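Long-range contacts in regulator of Ty1 transposition protein 107 (PDB 3T7K), which binds the phosphorylated tail of histone H2A through its C-terminal tandem BRCT repeats, an interaction that serves the repair of damaged DNA: residues Tyr21-Val26 / Leu60-Ala65; Val26-Phe31 / Thr71-Lys76; Leu200-Ala205 / Ile224-Trp229. All coordinates share one frame; numbering follows the deposited sequence.

Interaction 1: Tyr21-Val26 / Leu60-Ala65; sequences YDLKAV and LNCIFA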
loop_
_atom_site.group_PDB
_atom_site.type_symbol
_atom_site.label_atom_id
_atom_site.label_comp_id
_atom_site.label_asym_id
_atom_site.label_seq_id
_atom_site.Cartn_x
_atom_site.Cartn_y
_atom_site.Cartn_z
ATOM N N TYR C 21 -8.562 12.412 -13.130
ATOM C CA TYR C 21 -7.151 12.760 -12.943
ATOM C C TYR C 21 -6.458 11.885 -11.903
ATOM O O TYR C 21 -5.243 11.750 -11.917
ATOM C CB TYR C 21 -7.004 14.236 -12.572
ATOM C CG TYR C 21 -7.315 15.163 -13.704
ATOM C CD1 TYR C 21 -6.374 15.427 -14.688
ATOM C CD2 TYR C 21 -8.557 15.763 -13.804
ATOM C CE1 TYR C 21 -6.668 16.284 -15.740
ATOM C CE2 TYR C 21 -8.857 16.607 -14.845
ATOM C CZ TYR C 21 -7.925 16.862 -15.806
ATOM O OH TYR C 21 -8.236 17.722 -16.831
ATOM N N ASP C 22 -7.240 11.292 -11.009
ATOM C CA ASP C 22 -6.696 10.386 -10.002
ATOM C C ASP C 22 -5.567 11.016 -9.160
ATOM O O ASP C 22 -4.491 10.443 -9.009
ATOM C CB ASP C 22 -6.228 9.070 -10.644
ATOM C CG ASP C 22 -5.784 8.076 -9.610
ATOM O OD1 ASP C 22 -6.043 8.356 -8.412
ATOM O OD2 ASP C 22 -5.124 7.047 -9.918
ATOM N N LEU C 23 -5.837 12.183 -8.586
ATOM C CA LEU C 23 -4.848 12.887 -7.777
ATOM C C LEU C 23 -5.252 12.847 -6.318
ATOM O O LEU C 23 -6.391 13.141 -5.972
ATOM C CB LEU C 23 -4.716 14.349 -8.234
ATOM C CG LEU C 23 -4.332 14.528 -9.700
ATOM C CD1 LEU C 23 -4.198 15.985 -10.026
ATOM C CD2 LEU C 23 -3.024 13.803 -10.014
ATOM N N LYS C 24 -4.316 12.459 -5.465
ATOM C CA LYS C 24 -4.478 12.623 -4.026
ATOM C C LYS C 24 -3.358 13.579 -3.610
ATOM O O LYS C 24 -2.211 13.165 -3.466
ATOM C CB LYS C 24 -4.373 11.266 -3.307
ATOM C CG LYS C 24 -5.516 10.295 -3.634
ATOM C CD LYS C 24 -5.099 8.847 -3.400
ATOM C CE LYS C 24 -3.975 8.421 -4.353
ATOM N NZ LYS C 24 -3.290 7.127 -3.969
ATOM N N ALA C 25 -3.695 14.856 -3.444
ATOM C CA ALA C 25 -2.683 15.895 -3.297
ATOM C C ALA C 25 -2.698 16.599 -1.934
ATOM O O ALA C 25 -3.663 16.488 -1.158
ATOM C CB ALA C 25 -2.829 16.921 -4.401
ATOM N N VAL C 26 -1.610 17.311 -1.648
ATOM C CA VAL C 26 -1.644 18.376 -0.676
ATOM C C VAL C 26 -1.133 19.583 -1.437
ATOM O O VAL C 26 -0.452 19.416 -2.434
ATOM C CB VAL C 26 -0.786 18.071 0.587
ATOM C CG1 VAL C 26 -1.305 16.810 1.270
ATOM C CG2 VAL C 26 0.676 17.914 0.219
ATOM N N LEU C 60 -0.970 9.694 -0.623
ATOM C CA LEU C 60 -0.904 10.845 -1.507
ATOM C C LEU C 60 0.039 10.537 -2.661
ATOM O O LEU C 60 0.985 9.768 -2.505
ATOM C CB LEU C 60 -0.420 12.073 -0.751
ATOM C CG LEU C 60 -1.180 12.337 0.547
ATOM C CD1 LEU C 60 -0.517 13.465 1.341
ATOM C CD2 LEU C 60 -2.620 12.652 0.266
ATOM N N ASN C 61 -0.225 11.126 -3.824
ATOM C CA ASN C 61 0.633 10.898 -4.979
ATOM C C ASN C 61 0.981 12.196 -5.692
ATOM O O ASN C 61 1.641 12.190 -6.721
ATOM C CB ASN C 61 -0.024 9.905 -5.952
ATOM C CG ASN C 61 -1.344 10.420 -6.527
ATOM O OD1 ASN C 61 -1.647 11.606 -6.449
ATOM N ND2 ASN C 61 -2.136 9.516 -7.107
ATOM N N CYS C 62 0.548 13.318 -5.136
ATOM C CA CYS C 62 0.664 14.582 -5.836
ATOM C C CYS C 62 0.940 15.741 -4.894
ATOM O O CYS C 62 0.514 15.747 -3.743
ATOM C CB CYS C 62 -0.638 14.842 -6.607
ATOM S SG CYS C 62 -0.691 16.382 -7.533
ATOM N N ILE C 63 1.645 16.745 -5.393
ATOM C CA ILE C 63 1.829 17.968 -4.636
ATOM C C ILE C 63 1.627 19.150 -5.552
ATOM O O ILE C 63 2.143 19.165 -6.659
ATOM C CB ILE C 63 3.240 18.052 -3.996
ATOM C CG1 ILE C 63 3.452 19.432 -3.382
ATOM C CG2 ILE C 63 4.325 17.797 -5.019
ATOM C CD1 ILE C 63 3.588 19.396 -1.884
ATOM N N PHE C 64 0.840 20.118 -5.099
ATOM C CA PHE C 64 0.690 21.383 -5.802
ATOM C C PHE C 64 1.541 22.435 -5.114
ATOM O O PHE C 64 1.416 22.642 -3.913
ATOM C CB PHE C 64 -0.771 21.834 -5.796
ATOM C CG PHE C 64 -1.682 20.947 -6.618
ATOM C CD1 PHE C 64 -1.710 21.051 -7.997
ATOM C CD2 PHE C 64 -2.496 20.012 -6.004
ATOM C CE1 PHE C 64 -2.544 20.230 -8.755
ATOM C CE2 PHE C 64 -3.326 19.191 -6.754
ATOM C CZ PHE C 64 -3.343 19.300 -8.131
ATOM N N ALA C 65 2.396 23.097 -5.883
ATOM C CA ALA C 65 3.265 24.140 -5.353
ATOM C C ALA C 65 3.722 25.001 -6.508
ATOM O O ALA C 65 3.945 24.503 -7.607
ATOM C CB ALA C 65 4.482 23.528 -4.628
#
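Lys24 O is gripped by two successive amides of the other segment: Asn61 N donates to it at 2.9 Å, in the carbonyl plane, and Cys62 N adds a weak, bent bond at 3.2 Å. The Asn61 side chain returns the favour. Its OD1 accepts from Lys24 N at 3.0 Å, a straight bond (168°) whose donor stands above the carbonyl plane of the amide, while ND2 donates a hydrogen bond to Asp22 O at 3.2 Å. CG sits between the backbone N and the carbonyl carbon (chi1 62°), and the carboxamide it carries bonds to Asp22 O and Lys24 N, while Lys24 CE crosses beside its ND2. Lys24 NZ itself goes to Lys59 O. Farther on, the strands continue in parallel through a weak bond from Val26 N to Cys62 O and a sound one from Phe64 N to Val26 O. On one side of the sheet Ala25 CB sits against CE2 of the Phe64 ring at 3.3 Å, Leu23 CD1 reaches CZ, and Cys62 SG lies over one face toward the rim. On the other, Val26 CG1 presses tightly on Leu60 CD1 (3.4 Å) and CG2 meets Ile63 CD1. The Asn61 carboxamide thus supplies hydrogen bonds just before the strand pairing begins, and fastens the start of two central strands in the first of the two BRCT repeats.

Interaction 2: Val26-Phe31 / Thr71-Lys76; sequences VCTGCF and TEKFLK
Thr28 and Thr71 meet through their hydroxyls, Thr71 OG1 donating to Thr28 OG1 over 2.6 Å as the two side chains slide past each other in opposite directions. The same Thr71 oxygen accepts from Phe74 N at 3.1 Å, capping the N terminus of helix 72-77; its place between the backbone N and the carbonyl carbon (chi1 47°) turns it back over the first turn. A weaker polar link is Lys73 NZ to Cys27 O, 3.3 Å, and the ammonium has further partners in Asp52 O and a modified side chain of the bound peptide. Van der Waals contacts fill in between. Lys73 CB lies 3.6 Å from Thr28 CB, and beyond CG the lysine runs extended, passing CD close by Cys27 O and bringing CE to Val26 CB at 4.1 Å. Thr28 CG2 approaches the edge of the Phe74 ring near its plane, 4.0 Å from CD1. Within the helix, a salt bridge joins Lys76 NZ to Glu72 OE2. The modified side chain is also hydrogen-bonded to Gly29 N and Thr28 OG1, consistent with the phosphate pocket of phosphopeptide-binding tandem BRCT repeats, assembled here from a strand end and a helix start in the first repeat. Because Thr71 donates to it, Thr28 OG1 is probably left to turn its own proton to the peptide; the lysine and the helix N terminus would both favour a negative charge there.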
loop_
_atom_site.group_PDB
_atom_site.type_symbol
_atom_site.label_atom_id
_atom_site.label_comp_id
_atom_site.label_asym_id
_atom_site.label_seq_id
_atom_site.Cartn_x
_atom_site.Cartn_y
_atom_site.Cartn_z
ATOM N N VAL C 26 -1.610 17.311 -1.648
ATOM C CA VAL C 26 -1.644 18.376 -0.676
ATOM C C VAL C 26 -1.133 19.583 -1.437
ATOM O O VAL C 26 -0.452 19.416 -2.434
ATOM C CB VAL C 26 -0.786 18.071 0.587
ATOM C CG1 VAL C 26 -1.305 16.810 1.270
ATOM C CG2 VAL C 26 0.676 17.914 0.219
ATOM N N CYS C 27 -1.512 20.785 -1.011
ATOM C CA CYS C 27 -0.928 21.998 -1.559
ATOM C C CYS C 27 0.002 22.571 -0.517
ATOM O O CYS C 27 -0.255 22.439 0.679
ATOM C CB CYS C 27 -2.004 23.030 -1.835
ATOM S SG CYS C 27 -3.287 22.397 -2.912
ATOM N N THR C 28 1.072 23.202 -0.979
ATOM C CA THR C 28 2.002 23.903 -0.099
ATOM C C THR C 28 2.368 25.160 -0.861
ATOM O O THR C 28 2.556 25.106 -2.079
ATOM C CB THR C 28 3.243 23.028 0.232
ATOM O OG1 THR C 28 4.083 23.693 1.186
ATOM C CG2 THR C 28 4.050 22.714 -1.025
ATOM N N GLY C 29 2.410 26.300 -0.176
ATOM C CA GLY C 29 2.619 27.560 -0.867
ATOM C C GLY C 29 1.413 27.923 -1.735
ATOM O O GLY C 29 1.533 28.730 -2.667
ATOM N N CYS C 30 0.257 27.323 -1.438
ATOM C CA CYS C 30 -0.977 27.600 -2.193
ATOM C C CYS C 30 -2.256 27.065 -1.538
ATOM O O CYS C 30 -2.203 26.177 -0.675
ATOM C CB CYS C 30 -0.856 27.141 -3.663
ATOM S SG CYS C 30 -0.270 25.417 -4.010
ATOM N N PHE C 31 -3.397 27.635 -1.937
ATOM C CA PHE C 31 -4.717 27.167 -1.511
ATOM C C PHE C 31 -4.795 26.851 -0.020
ATOM O O PHE C 31 -5.254 25.774 0.377
ATOM C CB PHE C 31 -5.105 25.920 -2.308
ATOM C CG PHE C 31 -5.086 26.112 -3.802
ATOM C CD1 PHE C 31 -6.147 26.735 -4.448
ATOM C CD2 PHE C 31 -4.025 25.633 -4.567
ATOM C CE1 PHE C 31 -6.152 26.893 -5.827
ATOM C CE2 PHE C 31 -4.022 25.786 -5.957
ATOM C CZ PHE C 31 -5.089 26.424 -6.585
ATOM N N THR C 71 9.102 23.825 2.538
ATOM C CA THR C 71 8.072 23.589 3.538
ATOM C C THR C 71 8.126 22.146 3.961
ATOM O O THR C 71 8.602 21.308 3.213
ATOM C CB THR C 71 6.659 23.827 2.976
ATOM O OG1 THR C 71 6.542 23.165 1.702
ATOM C CG2 THR C 71 6.386 25.316 2.834
ATOM N N GLU C 72 7.613 21.848 5.146
ATOM C CA GLU C 72 7.437 20.466 5.573
ATOM C C GLU C 72 6.693 19.641 4.517
ATOM O O GLU C 72 7.063 18.504 4.215
ATOM C CB GLU C 72 6.665 20.424 6.891
ATOM C CG GLU C 72 6.358 19.021 7.384
ATOM C CD GLU C 72 5.585 19.027 8.687
ATOM O OE1 GLU C 72 5.122 20.114 9.090
ATOM O OE2 GLU C 72 5.438 17.954 9.317
ATOM N N LYS C 73 5.646 20.224 3.947
ATOM C CA LYS C 73 4.824 19.507 2.972
ATOM C C LYS C 73 5.589 19.151 1.714
ATOM O O LYS C 73 5.537 18.004 1.257
ATOM C CB LYS C 73 3.580 20.315 2.616
ATOM C CG LYS C 73 2.402 20.032 3.513
ATOM C CD LYS C 73 1.235 20.928 3.132
ATOM C CE LYS C 73 -0.037 20.497 3.820
ATOM N NZ LYS C 73 -1.060 21.573 3.730
ATOM N N PHE C 74 6.299 20.127 1.152
ATOM C CA PHE C 74 7.115 19.847 -0.011
ATOM C C PHE C 74 8.155 18.764 0.268
ATOM O O PHE C 74 8.296 17.835 -0.511
ATOM C CB PHE C 74 7.798 21.097 -0.563
ATOM C CG PHE C 74 8.179 20.959 -2.000
ATOM C CD1 PHE C 74 7.288 21.323 -3.003
ATOM C CD2 PHE C 74 9.388 20.388 -2.359
ATOM C CE1 PHE C 74 7.615 21.166 -4.340
ATOM C CE2 PHE C 74 9.723 20.230 -3.696
ATOM C CZ PHE C 74 8.827 20.621 -4.690
ATOM N N LEU C 75 8.883 18.881 1.377
ATOM C CA LEU C 75 9.946 17.918 1.657
ATOM C C LEU C 75 9.361 16.532 1.852
ATOM O O LEU C 75 9.948 15.525 1.429
ATOM C CB LEU C 75 10.735 18.335 2.903
ATOM C CG LEU C 75 11.506 19.644 2.743
ATOM C CD1 LEU C 75 12.067 20.105 4.092
ATOM C CD2 LEU C 75 12.604 19.476 1.726
ATOM N N LYS C 76 8.204 16.478 2.501
ATOM C CA LYS C 76 7.554 15.192 2.742
ATOM C C LYS C 76 6.992 14.602 1.460
ATOM O O LYS C 76 6.947 13.379 1.302
ATOM C CB LYS C 76 6.439 15.307 3.775
ATOM C CG LYS C 76 6.891 15.138 5.226
ATOM C CD LYS C 76 5.720 15.427 6.167
ATOM C CE LYS C 76 6.081 15.188 7.620
ATOM N NZ LYS C 76 4.916 15.480 8.504
#

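Interaction 3: Leu200-Ala205 / Ile224-Trp229; sequences LIVTKA and ILIVEW
The chain around Leu200 and Ile201 runs parallel to strand 224-227, with Leu200 opposite Ile226 and Ile201 opposite Val227. Three backbone hydrogen bonds of 3.0 Å hold them: Leu200 N to Leu225 O, Val227 N to Leu200 O and Val202 N to Val227 O. All three donors approach nearly along the C=O axis, and two CA-H...O contacts share acceptors with these bonds, Ile226 CA with Leu200 O and Ile201 CA with Val227 O. Past this point the chains part, and a water bridges the widening gap: it donates to Val202 O at 2.9 Å and accepts from Trp229 N at 2.8 Å, taking the place of a direct bond. On the face that carries Leu200 and Ile226, these two side chains lie next to each other and point the same way, Leu200 CD1 standing 4.0 Å from Ile226 CG1 and also touching Ile224 CG2. Val202 adds a further contact with Ile226. With CG1 anti to the carbonyl carbon (chi1 -62°), CG2 falls between the backbone N and the carbonyl carbon and comes within 3.4 Å of Ile226 CG2, tighter than ordinary methyl contact. On the other face Ile201 crosses Val227 obliquely, CG1 against CG2 at 4.1 Å, while Ile201 CG2 packs near the backbone N of Trp229. The pair forms the two strands of a beta-alpha-beta unit of the C-terminal BRCT repeat. The intervening helix 205-218 covers the Leu200 face, where Phe211 meets Leu200 and Ile215 meets Ile224. Helix 154-163 packs on the other face against Ile201 and Trp229, whose side chain also touches an apolar side chain of the bound peptide; strands 143-147 and 249-253 flank the pair within the sheet.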
loop_
_atom_site.group_PDB
_atom_site.type_symbol
_atom_site.label_atom_id
_atom_site.label_comp_id
_atom_site.label_asym_id
_atom_site.label_seq_id
_atom_site.Cartn_x
_atom_site.Cartn_y
_atom_site.Cartn_z
ATOM N N LEU C 200 25.111 13.593 13.939
ATOM C CA LEU C 200 24.521 14.694 14.676
ATOM C C LEU C 200 24.183 15.818 13.723
ATOM O O LEU C 200 24.940 16.097 12.790
ATOM C CB LEU C 200 25.483 15.208 15.757
ATOM C CG LEU C 200 26.026 14.200 16.784
ATOM C CD1 LEU C 200 27.294 13.491 16.276
ATOM C CD2 LEU C 200 26.340 14.896 18.092
ATOM N N ILE C 201 23.051 16.467 13.966
ATOM C CA ILE C 201 22.641 17.593 13.162
ATOM C C ILE C 201 22.738 18.753 14.106
ATOM O O ILE C 201 22.189 18.706 15.202
ATOM C CB ILE C 201 21.185 17.461 12.695
ATOM C CG1 ILE C 201 21.039 16.244 11.783
ATOM C CG2 ILE C 201 20.757 18.719 11.964
ATOM C CD1 ILE C 201 19.588 15.969 11.340
ATOM N N VAL C 202 23.466 19.784 13.706
ATOM C CA VAL C 202 23.763 20.862 14.624
ATOM C C VAL C 202 23.516 22.209 13.988
ATOM O O VAL C 202 23.314 22.306 12.780
ATOM C CB VAL C 202 25.228 20.782 15.146
ATOM C CG1 VAL C 202 25.439 19.493 15.928
ATOM C CG2 VAL C 202 26.215 20.894 14.003
ATOM N N THR C 203 23.530 23.236 14.831
ATOM C CA THR C 203 23.341 24.622 14.431
ATOM C C THR C 203 24.642 25.433 14.535
ATOM O O THR C 203 24.986 26.181 13.620
ATOM C CB THR C 203 22.283 25.301 15.330
ATOM O OG1 THR C 203 20.997 24.704 15.102
ATOM C CG2 THR C 203 22.215 26.793 15.045
ATOM N N LYS C 204 25.367 25.274 15.642
ATOM C CA LYS C 204 26.495 26.158 15.947
ATOM C C LYS C 204 27.858 25.464 15.943
ATOM O O LYS C 204 27.965 24.281 16.266
ATOM C CB LYS C 204 26.302 26.812 17.319
ATOM C CG LYS C 204 25.028 27.612 17.485
ATOM C CD LYS C 204 24.833 27.999 18.954
ATOM C CE LYS C 204 26.096 28.622 19.525
ATOM N NZ LYS C 204 26.005 28.899 20.989
ATOM N N ALA C 205 28.900 26.221 15.609
ATOM C CA ALA C 205 30.265 25.733 15.721
ATOM C C ALA C 205 30.547 25.424 17.187
ATOM O O ALA C 205 31.369 24.566 17.511
ATOM C CB ALA C 205 31.241 26.768 15.199
ATOM N N ILE C 224 32.335 9.628 13.129
ATOM C CA ILE C 224 31.414 10.696 13.463
ATOM C C ILE C 224 31.098 11.500 12.223
ATOM O O ILE C 224 31.979 11.763 11.402
ATOM C CB ILE C 224 32.047 11.672 14.477
ATOM C CG1 ILE C 224 32.580 10.927 15.698
ATOM C CG2 ILE C 224 31.041 12.739 14.893
ATOM C CD1 ILE C 224 33.560 11.761 16.536
ATOM N N LEU C 225 29.836 11.896 12.093
ATOM C CA LEU C 225 29.427 12.797 11.039
ATOM C C LEU C 225 28.594 13.896 11.667
ATOM O O LEU C 225 27.612 13.627 12.351
ATOM C CB LEU C 225 28.609 12.049 9.984
ATOM C CG LEU C 225 27.975 12.934 8.918
ATOM C CD1 LEU C 225 29.045 13.688 8.144
ATOM C CD2 LEU C 225 27.162 12.069 7.979
ATOM N N ILE C 226 28.991 15.140 11.457
ATOM C CA ILE C 226 28.233 16.261 11.983
ATOM C C ILE C 226 27.891 17.180 10.823
ATOM O O ILE C 226 28.784 17.656 10.119
ATOM C CB ILE C 226 29.031 17.019 13.062
ATOM C CG1 ILE C 226 29.531 16.043 14.130
ATOM C CG2 ILE C 226 28.167 18.074 13.703
ATOM C CD1 ILE C 226 30.228 16.728 15.316
ATOM N N VAL C 227 26.598 17.423 10.620
ATOM C CA VAL C 227 26.144 18.213 9.481
ATOM C C VAL C 227 25.176 19.304 9.906
ATOM O O VAL C 227 24.674 19.305 11.035
ATOM C CB VAL C 227 25.396 17.331 8.455
ATOM C CG1 VAL C 227 26.307 16.244 7.905
ATOM C CG2 VAL C 227 24.181 16.723 9.123
ATOM N N GLU C 228 24.921 20.238 8.997
ATOM C CA GLU C 228 23.865 21.222 9.184
ATOM C C GLU C 228 22.542 20.677 8.616
ATOM O O GLU C 228 22.531 19.726 7.829
ATOM C CB GLU C 228 24.226 22.531 8.477
ATOM C CG GLU C 228 25.589 23.096 8.879
ATOM C CD GLU C 228 25.907 24.444 8.246
ATOM O OE1 GLU C 228 26.634 24.472 7.231
ATOM O OE2 GLU C 228 25.439 25.471 8.779
ATOM N N TRP C 229 21.434 21.282 9.024
ATOM C CA TRP C 229 20.117 20.901 8.518
ATOM C C TRP C 229 20.122 20.933 6.998
ATOM O O TRP C 229 19.606 20.031 6.345
ATOM C CB TRP C 229 19.037 21.832 9.090
ATOM C CG TRP C 229 17.682 21.720 8.424
ATOM C CD1 TRP C 229 17.004 22.718 7.788
ATOM C CD2 TRP C 229 16.856 20.547 8.321
ATOM N NE1 TRP C 229 15.809 22.245 7.303
ATOM C CE2 TRP C 229 15.692 20.917 7.617
ATOM C CE3 TRP C 229 16.992 19.225 8.755
ATOM C CZ2 TRP C 229 14.663 20.010 7.334
ATOM C CZ3 TRP C 229 15.967 18.321 8.469
ATOM C CH2 TRP C 229 14.820 18.722 7.769
HETATM O O HOH W 1 21.381 23.370 10.935
#

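From the N terminus, strand 23-27 takes part in two contacts. Interaction 1 closes a 33-residue connection by pairing it with strand 62-64; interaction 2 closes a longer one, from the end of the same strand to helix 72-77. Their segments alternate along the chain, so the two closures cross, sharing Val26, and Thr28 N probably bonds to Phe64 O where they meet. Interaction 3 follows in series in the other BRCT repeat, closing a shorter connection through helix 205-218. It lies about 33 Å from interaction 1, centre to centre, but touches interaction 2 where Leu75 CD1 meets Trp229 CZ2 at 4.2 Å, joining the two repeats beside the bound peptide.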